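Local coordinates for protein SusD homolog (Bacteroides thetaiotaomicron, PDB 4MRU) that probably binds mucin O-glycans at the cell surface, as a SusD-like outer-membrane lipoprotein with a helical, TPR-like fold, at residues Y54-F58 with W420-N426; R259-I265 with Y291-I296; D277-V283 with T309-L315; T390-A394 with P440-P444. All blocks are in the same frame, centred on the assembly; numbering follows the deposited sequence.

Contact 1. Residues Y54-F58 with W420-N426; sequences YAGYF and WIALFPN. With EDO (1,2-ethanediol), chain F.
With its CG anti to the carbonyl carbon (chi1 -73°), Tyr57 swings its ring out of the loop after helix 40-54 and into the end of helix 408-423, while Phe424, whose CG lies opposite the backbone N, turns its own ring in to meet it. The two form a T-shaped pair: Phe424 CD1 points at the middle of one face of Tyr57 and comes 3.7 Å from its CG, with the planes at 80°. Ala55 CB covers the other face, so the phenol is sandwiched between a methyl and a ring edge. Near the hydroxyl end, Tyr57 CE1 lies over the indole of Trp420, 3.3 Å from NE1, the planes close to parallel but so far displaced that they scarcely overlap. Phe58 extends the aromatic cluster, its CZ 3.7 Å from Phe424 CE1, and Pro425, preceded by a cis peptide, sets its CB at the Phe58 rim.

Two polar bonds fix the cluster. Tyr57 OH donates to Trp420 O over 2.7 Å, in the carbonyl plane and on a lone pair; it is also hydrogen-bonded to Ser430. Trp420 NE1 gives its proton to Ala55 O, likewise at 2.7 Å and nearly straight (160°), the oxygen lying in the indole plane. A leucine in place of Tyr57 would probably leave Trp420 O, at the helix end, without its hydroxyl partner and the Phe424 edge without a face to rest on. Each buried aromatic donor thus meets a backbone carbonyl, leaving neither unmet and fixing how both rings turn.

Contact 2. Residues R259-I265 with Y291-I296; sequences RVGADII and YYGMRI. With EDO (1,2-ethanediol), chain M; EDO (1,2-ethanediol), chain K.
A single beta bridge of the parallel pattern, Gly261 with Met294, ties the turn between strand 258-260 and helix 262-270 to the extended loop 291-296; Gly261 is also the N-cap residue of that helix. Of the backbone hydrogen bonds, the sound one runs from Met294 N to Val260 O, 2.8 Å long and nearly straight at 169°. Its companion, Ala262 N to Met294 O, is weak because it is bent. Two CA-H...O contacts fill in around the bridge: Gly293 CA lies 3.3 Å from Val260 O, and Gly261 CA packs on Met294 O. Such closeness depends on the two glycines, since a side chain on Gly293 would run into Gly261 O and the Ala262 backbone, and one on Gly261 would strike Ile296 CD1.

The apolar contacts flank this strip. Ile265 lays CG1 against Gly293 CA, 3.8 Å away, and its CG2 nears Tyr291 O, while its CD1 touches Tyr291 CB, the two side chains crossing at about a right angle. CG1 takes the position anti to the carbonyl carbon (chi1 -61°), which puts both branches of the side chain against the loop. Further along, Ala262 CB rests on the Met294 carbonyl.

The charged groups bring in partners from outside: Asp263 OD2 accepts from Leu443 N, and Arg295 NH2 bonds to Pro444 O, so each segment also holds the 440-444 loop. An ethanediol, probably from the crystallisation liquor, accepts from Arg295 NH1 at the guanidinium edge. Between the segments one water completes the polar link, donating to Asp263 OD1 at 2.9 Å and accepting from Ile296 N at 2.8 Å.

Contact 3. Residues D277-V283 with T309-L315; sequences DKYFTKV and TSYSNRL
Ser312 OG sends its proton to Thr281 O over 2.8 Å, almost in line with that C=O bond, and the same hydroxyl is hydrogen-bonded to Tyr292 N, so one small side chain joins three pieces of backbone. Thr281 answers with its own hydroxyl: OG1, placed between the backbone N and the carbonyl carbon (chi1 63°), takes the proton of Asn313 N at 2.9 Å. Thr281 N in turn donates to Asn313 O, 30° off the carbonyl plane, and Leu315 N reaches Tyr279 O from well above that carbonyl's plane. These bonds surround a single beta bridge between Phe280 and Arg314. A valine in place of Thr281 would probably leave Asn313 N without the hydroxyl that accepts its proton.

Apolar atoms close both ends. Val283 CG2 lies 3.4 Å from Tyr311 C, and Leu315 CD2 packs on Asp277 O, also at 3.4 Å.

The contact joins the end of helix 276-279 to the loop after helix 304-309. Phe280 leans on helix 262-270 and on Val260 of strand 258-260, and Ser312 pairs by backbone with Val260.

Contact 4. Residues T390-A394 with P440-P444; sequences TGSPA and PKLLP. With EDO (1,2-ethanediol), chain H.
Leu443 reaches from one loop to the other where 390-394 and the 441-443 part of its partner run almost exactly antiparallel, 176° apart end to end; this is loop-on-loop packing at the surface of the helical SusD-like fold, with neither segment in a regular helix or strand. Along Leu443, CB and CG serve as the stem, and the work is done by the two methyls. With CG anti to the carbonyl carbon (chi1 -63°), the end of the side chain is carried toward 390-394. Leu443 CD1 comes 4.0 Å from Thr390 CG2. CD2 is the busier branch: it meets the same Thr390 methyl at 3.8 Å, so that the two side chains touch tip to tip, and it lies 3.5 Å from Gly391 O. The Leu443 and Pro393 side chains cross at a slant, with Leu443 CD2 3.7 Å from Pro393 CB and Pro393 CD a little farther off. One methyl thus touches three residues of the facing loop.

Pro393 is the matching piece. Its CB also approaches Lys441 O, and its carbonyl oxygen lies 3.4 Å from Lys441 CB, beside the base of an extended lysine chain whose CD passes near Ala394 CB.

Helix 262-270 touches both loops: Tyr267 OH bonds to Lys441 O and its side chain meets Pro393, while Leu442 packs on Asp263. The direct contacts between the loops are van der Waals ones, and the polar link is made by a water that donates to Pro393 O at 3.0 Å and to Leu442 O at 2.9 Å.

In the fold
Helix 262-270 is the common thread of the four contacts: contact 2 contains its start, and side chains of the other three pack on it. Along the chain, contact 1 spans the longest separation, from the loop after helix 40-54 to the end of helix 408-423, and encloses contacts 2 and 3, whose segments alternate. Contact 4 follows those two and alternates with contact 1. Centres of contacts 2 and 3 are about 9 Å apart and those of 1 and 2 about 11 Å, whereas contacts 3 and 4 do not touch. Early, middle and late parts of the chain are thereby gathered into one compact region, away from the magnesium-binding site at Asn373.

Contact 1. Residues Y54-F58 with W420-N426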
# COMPACT_ATOMS: atom_id res chain seq x y z
N TYR A 54 -4.50 7.51 5.49
CA TYR A 54 -3.12 7.72 5.90
C TYR A 54 -2.16 7.90 4.70
O TYR A 54 -1.03 8.29 4.89
CB TYR A 54 -2.70 6.57 6.80
CG TYR A 54 -3.60 6.40 8.04
CD1 TYR A 54 -4.30 7.49 8.57
CD2 TYR A 54 -3.68 5.19 8.71
CE1 TYR A 54 -5.11 7.34 9.70
CE2 TYR A 54 -4.47 5.04 9.85
CZ TYR A 54 -5.18 6.12 10.34
OH TYR A 54 -5.97 6.01 11.44
N ALA A 55 -2.62 7.59 3.49
CA ALA A 55 -1.84 7.83 2.29
C ALA A 55 -2.22 9.18 1.65
O ALA A 55 -1.68 9.54 0.60
CB ALA A 55 -2.05 6.69 1.29
N GLY A 56 -3.17 9.89 2.22
CA GLY A 56 -3.62 11.14 1.58
C GLY A 56 -4.43 10.93 0.32
O GLY A 56 -4.52 11.83 -0.54
N TYR A 57 -5.09 9.77 0.22
CA TYR A 57 -5.83 9.41 -1.00
C TYR A 57 -7.34 9.66 -0.90
O TYR A 57 -7.95 10.10 -1.88
CB TYR A 57 -5.67 7.95 -1.34
CG TYR A 57 -4.35 7.48 -1.90
CD1 TYR A 57 -3.40 8.35 -2.46
CD2 TYR A 57 -4.08 6.12 -1.98
CE1 TYR A 57 -2.23 7.85 -3.02
CE2 TYR A 57 -2.91 5.64 -2.52
CZ TYR A 57 -1.99 6.49 -3.02
OH TYR A 57 -0.85 5.98 -3.56
N PHE A 58 -7.93 9.38 0.26
CA PHE A 58 -9.38 9.44 0.45
C PHE A 58 -9.74 9.95 1.81
O PHE A 58 -9.03 9.72 2.79
CB PHE A 58 -10.06 8.07 0.36
CG PHE A 58 -9.76 7.31 -0.87
CD1 PHE A 58 -10.09 7.82 -2.10
CD2 PHE A 58 -9.10 6.12 -0.79
CE1 PHE A 58 -9.79 7.14 -3.24
CE2 PHE A 58 -8.77 5.43 -1.95
CZ PHE A 58 -9.10 5.95 -3.16
N TRP A 420 4.08 7.29 -5.34
CA TRP A 420 2.77 7.48 -4.64
C TRP A 420 1.62 7.83 -5.58
O TRP A 420 0.50 7.29 -5.43
CB TRP A 420 2.94 8.55 -3.58
CG TRP A 420 1.78 9.10 -2.90
CD1 TRP A 420 1.10 8.56 -1.88
CD2 TRP A 420 1.25 10.40 -3.09
NE1 TRP A 420 0.15 9.43 -1.42
CE2 TRP A 420 0.22 10.57 -2.14
CE3 TRP A 420 1.55 11.46 -3.96
CZ2 TRP A 420 -0.53 11.72 -2.07
CZ3 TRP A 420 0.84 12.63 -3.85
CH2 TRP A 420 -0.19 12.76 -2.91
N ILE A 421 1.87 8.72 -6.53
CA ILE A 421 0.92 8.99 -7.58
C ILE A 421 0.63 7.69 -8.40
O ILE A 421 -0.53 7.33 -8.66
CB ILE A 421 1.40 10.10 -8.50
CG1 ILE A 421 1.45 11.44 -7.74
CG2 ILE A 421 0.48 10.17 -9.73
CD1 ILE A 421 2.07 12.57 -8.55
N ALA A 422 1.69 7.01 -8.81
CA ALA A 422 1.55 5.78 -9.60
C ALA A 422 0.90 4.60 -8.87
O ALA A 422 0.34 3.70 -9.47
CB ALA A 422 2.92 5.35 -10.13
N LEU A 423 0.99 4.60 -7.55
CA LEU A 423 0.42 3.55 -6.72
C LEU A 423 -1.08 3.67 -6.47
O LEU A 423 -1.72 2.73 -5.99
CB LEU A 423 1.14 3.58 -5.33
CG LEU A 423 2.40 2.75 -5.19
CD1 LEU A 423 3.15 3.16 -3.92
CD2 LEU A 423 2.07 1.25 -5.18
N PHE A 424 -1.65 4.85 -6.72
CA PHE A 424 -3.04 5.10 -6.36
C PHE A 424 -3.88 3.97 -6.95
O PHE A 424 -3.71 3.68 -8.11
CB PHE A 424 -3.44 6.46 -6.89
CG PHE A 424 -4.89 6.81 -6.69
CD1 PHE A 424 -5.33 7.36 -5.49
CD2 PHE A 424 -5.80 6.64 -7.70
CE1 PHE A 424 -6.66 7.72 -5.32
CE2 PHE A 424 -7.16 6.98 -7.52
CZ PHE A 424 -7.57 7.53 -6.32
N PRO A 425 -4.82 3.37 -6.19
CA PRO A 425 -5.31 3.63 -4.82
C PRO A 425 -4.80 2.65 -3.74
O PRO A 425 -5.51 2.34 -2.78
CB PRO A 425 -6.83 3.45 -4.99
CG PRO A 425 -6.88 2.24 -5.93
CD PRO A 425 -5.70 2.42 -6.89
N ASN A 426 -3.55 2.18 -3.88
CA ASN A 426 -2.92 1.24 -2.95
C ASN A 426 -2.39 2.00 -1.68
O ASN A 426 -1.19 2.28 -1.53
CB ASN A 426 -1.80 0.52 -3.66
CG ASN A 426 -1.24 -0.68 -2.88
OD1 ASN A 426 -1.47 -0.86 -1.69
ND2 ASN A 426 -0.50 -1.50 -3.57
C1 EDO F . 0.44 -6.38 -2.50
O1 EDO F . 0.64 -5.72 -1.25
C2 EDO F . -0.54 -5.50 -3.19
O2 EDO F . 0.16 -4.28 -3.35

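Contact 2. Residues R259-I265 with Y291-I296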
# COMPACT_ATOMS: atom_id res chain seq x y z
N ARG A 259 -14.52 10.09 -0.71
CA ARG A 259 -14.13 10.89 -1.85
C ARG A 259 -12.63 11.12 -1.78
O ARG A 259 -11.97 10.82 -0.79
CB ARG A 259 -14.91 12.22 -1.92
CG ARG A 259 -16.41 12.11 -2.20
CD ARG A 259 -16.57 11.66 -3.62
NE ARG A 259 -17.93 11.39 -4.12
CZ ARG A 259 -18.45 10.18 -4.34
NH1 ARG A 259 -17.84 9.07 -3.94
NH2 ARG A 259 -19.62 10.09 -4.94
N VAL A 260 -12.11 11.66 -2.85
CA VAL A 260 -10.69 11.86 -2.98
C VAL A 260 -10.19 12.93 -2.03
O VAL A 260 -10.83 13.96 -1.81
CB VAL A 260 -10.34 12.21 -4.46
CG1 VAL A 260 -8.85 12.42 -4.60
CG2 VAL A 260 -10.79 11.10 -5.37
N GLY A 261 -9.00 12.68 -1.48
CA GLY A 261 -8.37 13.54 -0.53
C GLY A 261 -7.65 14.74 -1.13
O GLY A 261 -7.28 14.74 -2.32
N ALA A 262 -7.43 15.75 -0.29
CA ALA A 262 -6.84 16.99 -0.72
C ALA A 262 -5.41 16.79 -1.22
O ALA A 262 -4.98 17.46 -2.16
CB ALA A 262 -6.84 17.98 0.42
N ASP A 263 -4.68 15.89 -0.56
CA ASP A 263 -3.24 15.80 -0.82
C ASP A 263 -2.96 15.40 -2.24
O ASP A 263 -2.23 16.08 -2.96
CB ASP A 263 -2.57 14.81 0.14
CG ASP A 263 -2.84 15.15 1.58
OD1 ASP A 263 -3.91 14.74 2.12
OD2 ASP A 263 -1.98 15.82 2.15
N ILE A 264 -3.54 14.29 -2.67
CA ILE A 264 -3.26 13.81 -4.02
C ILE A 264 -3.73 14.81 -5.10
O ILE A 264 -3.06 15.01 -6.12
CB ILE A 264 -3.81 12.40 -4.27
CG1 ILE A 264 -3.23 11.88 -5.61
CG2 ILE A 264 -5.35 12.40 -4.26
CD1 ILE A 264 -3.29 10.40 -5.76
N ILE A 265 -4.82 15.51 -4.83
CA ILE A 265 -5.25 16.59 -5.73
C ILE A 265 -4.30 17.81 -5.76
O ILE A 265 -4.07 18.38 -6.83
CB ILE A 265 -6.69 17.04 -5.38
CG1 ILE A 265 -7.65 15.88 -5.54
CG2 ILE A 265 -7.12 18.19 -6.28
CD1 ILE A 265 -7.88 15.43 -6.96
N TYR A 291 -11.08 19.03 -10.72
CA TYR A 291 -10.75 18.02 -9.75
C TYR A 291 -10.60 18.68 -8.38
O TYR A 291 -9.88 19.66 -8.24
CB TYR A 291 -9.46 17.35 -10.15
CG TYR A 291 -9.56 16.75 -11.55
CD1 TYR A 291 -10.26 15.58 -11.74
CD2 TYR A 291 -8.95 17.35 -12.63
CE1 TYR A 291 -10.38 15.02 -13.01
CE2 TYR A 291 -9.06 16.81 -13.93
CZ TYR A 291 -9.77 15.65 -14.11
OH TYR A 291 -9.86 15.07 -15.34
N TYR A 292 -11.33 18.17 -7.40
CA TYR A 292 -11.39 18.74 -6.05
C TYR A 292 -11.23 17.64 -5.01
O TYR A 292 -11.79 16.54 -5.16
CB TYR A 292 -12.72 19.45 -5.85
CG TYR A 292 -12.96 20.63 -6.74
CD1 TYR A 292 -13.58 20.46 -7.97
CD2 TYR A 292 -12.57 21.93 -6.37
CE1 TYR A 292 -13.80 21.53 -8.81
CE2 TYR A 292 -12.84 23.03 -7.20
CZ TYR A 292 -13.46 22.82 -8.41
OH TYR A 292 -13.69 23.84 -9.32
N GLY A 293 -10.48 17.96 -3.97
CA GLY A 293 -10.19 17.02 -2.91
C GLY A 293 -10.68 17.52 -1.58
O GLY A 293 -10.79 18.73 -1.39
N MSE A 294 -11.01 16.57 -0.70
CA MSE A 294 -11.50 16.85 0.63
C MSE A 294 -10.36 16.79 1.63
O MSE A 294 -9.52 15.89 1.58
CB MSE A 294 -12.58 15.81 0.96
CG MSE A 294 -13.28 15.99 2.31
SE MSE A 294 -13.90 14.24 3.03
CE MSE A 294 -14.73 13.54 1.41
N ARG A 295 -10.32 17.73 2.55
CA ARG A 295 -9.31 17.70 3.61
C ARG A 295 -9.48 16.44 4.43
O ARG A 295 -10.56 16.14 4.87
CB ARG A 295 -9.40 18.93 4.50
CG ARG A 295 -8.26 19.09 5.51
CD ARG A 295 -6.95 19.55 4.86
NE ARG A 295 -5.96 19.67 5.87
CZ ARG A 295 -5.74 20.77 6.58
NH1 ARG A 295 -6.43 21.91 6.34
NH2 ARG A 295 -4.83 20.73 7.53
N ILE A 296 -8.39 15.72 4.65
CA ILE A 296 -8.44 14.51 5.49
C ILE A 296 -8.20 14.83 6.96
O ILE A 296 -7.25 15.52 7.27
CB ILE A 296 -7.42 13.46 5.00
CG1 ILE A 296 -7.81 13.02 3.60
CG2 ILE A 296 -7.34 12.27 5.96
CD1 ILE A 296 -6.74 12.25 2.89
C1 EDO M . -8.45 22.14 -11.56
O1 EDO M . -9.31 21.01 -11.66
C2 EDO M . -9.32 23.31 -11.17
O2 EDO M . -9.96 22.87 -9.98
C1 EDO K . -7.51 24.25 10.10
O1 EDO K . -6.09 24.34 10.46
C2 EDO K . -7.90 24.63 8.65
O2 EDO K . -6.81 24.60 7.68
O HOH W 1 -5.87 16.29 3.51

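Contact 3. Residues D277-V283 with T309-L315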
# COMPACT_ATOMS: atom_id res chain seq x y z
N ASP A 277 -7.55 12.50 -15.43
CA ASP A 277 -8.84 12.09 -16.01
C ASP A 277 -8.97 10.58 -16.06
O ASP A 277 -10.04 10.08 -16.36
CB ASP A 277 -9.11 12.73 -17.39
CG ASP A 277 -8.36 12.08 -18.53
OD1 ASP A 277 -7.26 11.56 -18.31
OD2 ASP A 277 -8.92 12.07 -19.65
N LYS A 278 -7.90 9.86 -15.76
CA LYS A 278 -7.94 8.41 -15.60
C LYS A 278 -8.11 8.01 -14.12
O LYS A 278 -8.55 6.92 -13.83
CB LYS A 278 -6.67 7.78 -16.14
CG LYS A 278 -6.37 8.16 -17.62
CD LYS A 278 -7.37 7.54 -18.53
CE LYS A 278 -7.00 7.75 -20.01
NZ LYS A 278 -6.67 9.16 -20.28
N TYR A 279 -7.74 8.90 -13.22
CA TYR A 279 -7.83 8.60 -11.76
C TYR A 279 -9.14 9.02 -11.09
O TYR A 279 -9.61 8.35 -10.17
CB TYR A 279 -6.74 9.35 -11.03
CG TYR A 279 -5.36 8.73 -11.05
CD1 TYR A 279 -4.93 7.92 -12.11
CD2 TYR A 279 -4.47 8.96 -10.00
CE1 TYR A 279 -3.66 7.34 -12.11
CE2 TYR A 279 -3.20 8.38 -10.00
CZ TYR A 279 -2.81 7.58 -11.08
OH TYR A 279 -1.55 7.01 -11.11
N PHE A 280 -9.68 10.17 -11.51
CA PHE A 280 -10.73 10.87 -10.79
C PHE A 280 -11.87 11.31 -11.68
O PHE A 280 -11.70 11.49 -12.89
CB PHE A 280 -10.20 12.15 -10.17
CG PHE A 280 -8.89 12.00 -9.45
CD1 PHE A 280 -8.74 11.07 -8.43
CD2 PHE A 280 -7.83 12.85 -9.74
CE1 PHE A 280 -7.55 10.95 -7.74
CE2 PHE A 280 -6.64 12.73 -9.06
CZ PHE A 280 -6.50 11.77 -8.06
N THR A 281 -13.05 11.42 -11.08
CA THR A 281 -14.15 12.11 -11.70
C THR A 281 -14.00 13.63 -11.46
O THR A 281 -13.33 14.08 -10.50
CB THR A 281 -15.51 11.67 -11.12
OG1 THR A 281 -15.54 12.00 -9.73
CG2 THR A 281 -15.68 10.17 -11.26
N LYS A 282 -14.60 14.40 -12.36
CA LYS A 282 -14.72 15.83 -12.25
C LYS A 282 -15.96 16.21 -11.50
O LYS A 282 -16.97 15.52 -11.61
CB LYS A 282 -14.80 16.47 -13.63
CG LYS A 282 -13.48 16.48 -14.39
CD LYS A 282 -13.57 17.44 -15.57
CE LYS A 282 -12.19 17.76 -16.13
NZ LYS A 282 -12.28 18.59 -17.38
N VAL A 283 -15.89 17.31 -10.75
CA VAL A 283 -17.01 17.92 -10.12
C VAL A 283 -17.31 19.10 -11.00
O VAL A 283 -16.41 19.85 -11.33
CB VAL A 283 -16.70 18.51 -8.74
CG1 VAL A 283 -17.95 19.23 -8.23
CG2 VAL A 283 -16.24 17.46 -7.75
N THR A 309 -21.02 15.43 -3.20
CA THR A 309 -21.13 16.13 -4.50
C THR A 309 -20.07 17.21 -4.75
O THR A 309 -19.87 17.60 -5.88
CB THR A 309 -22.52 16.76 -4.68
OG1 THR A 309 -22.77 17.69 -3.62
CG2 THR A 309 -23.65 15.67 -4.71
N SER A 310 -19.38 17.67 -3.71
CA SER A 310 -18.45 18.80 -3.88
C SER A 310 -17.01 18.39 -4.16
O SER A 310 -16.16 19.24 -4.42
CB SER A 310 -18.47 19.65 -2.63
OG SER A 310 -19.78 20.14 -2.43
N TYR A 311 -16.73 17.09 -4.02
CA TYR A 311 -15.39 16.56 -4.17
C TYR A 311 -15.37 15.42 -5.19
O TYR A 311 -16.32 14.69 -5.33
CB TYR A 311 -14.83 16.07 -2.82
CG TYR A 311 -14.87 17.18 -1.82
CD1 TYR A 311 -13.94 18.21 -1.86
CD2 TYR A 311 -15.83 17.19 -0.82
CE1 TYR A 311 -13.99 19.25 -0.96
CE2 TYR A 311 -15.90 18.23 0.08
CZ TYR A 311 -14.98 19.27 0.01
OH TYR A 311 -15.04 20.31 0.91
N SER A 312 -14.25 15.32 -5.90
CA SER A 312 -14.03 14.26 -6.87
C SER A 312 -14.15 12.88 -6.20
O SER A 312 -13.75 12.72 -5.05
CB SER A 312 -12.65 14.41 -7.50
OG SER A 312 -12.57 15.56 -8.30
N ASN A 313 -14.62 11.92 -6.98
CA ASN A 313 -14.53 10.49 -6.67
C ASN A 313 -13.34 9.88 -7.39
O ASN A 313 -12.82 10.47 -8.33
CB ASN A 313 -15.80 9.79 -7.15
CG ASN A 313 -15.99 8.40 -6.57
OD1 ASN A 313 -15.20 7.91 -5.78
ND2 ASN A 313 -17.04 7.76 -7.00
N ARG A 314 -12.90 8.71 -6.97
CA ARG A 314 -12.09 7.95 -7.87
C ARG A 314 -12.94 7.50 -9.06
O ARG A 314 -14.13 7.39 -8.95
CB ARG A 314 -11.40 6.76 -7.17
CG ARG A 314 -12.27 5.69 -6.63
CD ARG A 314 -11.38 4.63 -5.93
NE ARG A 314 -10.76 3.73 -6.91
CZ ARG A 314 -10.43 2.45 -6.66
NH1 ARG A 314 -10.58 1.92 -5.44
NH2 ARG A 314 -9.94 1.71 -7.62
N LEU A 315 -12.27 7.25 -10.19
CA LEU A 315 -12.89 6.77 -11.42
C LEU A 315 -12.71 5.26 -11.47
O LEU A 315 -11.59 4.78 -11.61
CB LEU A 315 -12.25 7.42 -12.63
CG LEU A 315 -12.81 6.99 -13.99
CD1 LEU A 315 -14.29 7.39 -14.10
CD2 LEU A 315 -11.99 7.57 -15.13

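Contact 4. Residues T390-A394 with P440-P444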
# COMPACT_ATOMS: atom_id res chain seq x y z
N THR A 390 -5.73 25.45 2.96
CA THR A 390 -4.43 25.57 3.61
C THR A 390 -3.32 25.66 2.57
O THR A 390 -3.57 25.52 1.36
CB THR A 390 -4.21 24.37 4.62
OG1 THR A 390 -3.19 24.72 5.55
CG2 THR A 390 -3.80 23.13 3.96
N GLY A 391 -2.11 25.90 3.04
CA GLY A 391 -0.96 25.99 2.16
C GLY A 391 -0.56 24.67 1.53
O GLY A 391 -1.04 23.60 1.90
N SER A 392 0.31 24.75 0.54
CA SER A 392 0.77 23.61 -0.16
C SER A 392 1.49 22.62 0.77
O SER A 392 2.22 23.02 1.63
CB SER A 392 1.77 24.08 -1.23
OG SER A 392 2.29 22.95 -1.87
N PRO A 393 1.37 21.31 0.51
CA PRO A 393 2.06 20.32 1.32
C PRO A 393 3.56 20.20 1.05
O PRO A 393 4.28 19.69 1.92
CB PRO A 393 1.37 19.01 0.93
CG PRO A 393 0.86 19.25 -0.45
CD PRO A 393 0.47 20.70 -0.49
N ALA A 394 4.02 20.63 -0.13
CA ALA A 394 5.42 20.42 -0.54
C ALA A 394 5.80 21.34 -1.67
O ALA A 394 4.92 21.90 -2.35
CB ALA A 394 5.63 18.97 -0.96
N PRO A 440 5.44 11.07 0.19
CA PRO A 440 5.38 12.51 0.04
C PRO A 440 4.98 13.18 1.36
O PRO A 440 4.37 12.57 2.24
CB PRO A 440 4.28 12.69 -1.00
CG PRO A 440 3.32 11.58 -0.65
CD PRO A 440 4.20 10.42 -0.26
N LYS A 441 5.31 14.45 1.49
CA LYS A 441 4.80 15.26 2.55
C LYS A 441 3.30 15.45 2.34
O LYS A 441 2.85 15.72 1.25
CB LYS A 441 5.51 16.61 2.62
CG LYS A 441 7.03 16.46 2.79
CD LYS A 441 7.63 17.86 2.65
CE LYS A 441 9.13 17.84 2.80
NZ LYS A 441 9.66 19.19 2.45
N LEU A 442 2.54 15.22 3.41
CA LEU A 442 1.10 15.31 3.39
C LEU A 442 0.60 16.42 4.34
O LEU A 442 1.29 16.84 5.27
CB LEU A 442 0.52 13.99 3.87
CG LEU A 442 0.88 12.75 3.09
CD1 LEU A 442 0.38 11.48 3.82
CD2 LEU A 442 0.31 12.87 1.68
N LEU A 443 -0.64 16.84 4.12
CA LEU A 443 -1.26 17.85 4.92
C LEU A 443 -1.62 17.28 6.29
O LEU A 443 -2.17 16.16 6.39
CB LEU A 443 -2.53 18.37 4.23
CG LEU A 443 -2.36 19.06 2.88
CD1 LEU A 443 -3.69 19.51 2.30
CD2 LEU A 443 -1.47 20.27 3.02
N PRO A 444 -1.40 18.08 7.33
CA PRO A 444 -1.73 17.56 8.67
C PRO A 444 -3.25 17.46 8.86
O PRO A 444 -3.99 18.20 8.23
CB PRO A 444 -1.12 18.60 9.61
CG PRO A 444 -1.17 19.87 8.84
CD PRO A 444 -0.86 19.44 7.40
C1 EDO H . 1.90 14.53 8.84
O1 EDO H . 2.21 13.87 7.62
C2 EDO H . 2.48 15.93 8.81
O2 EDO H . 1.70 16.77 7.97
O HOH W 2 3.16 19.02 4.62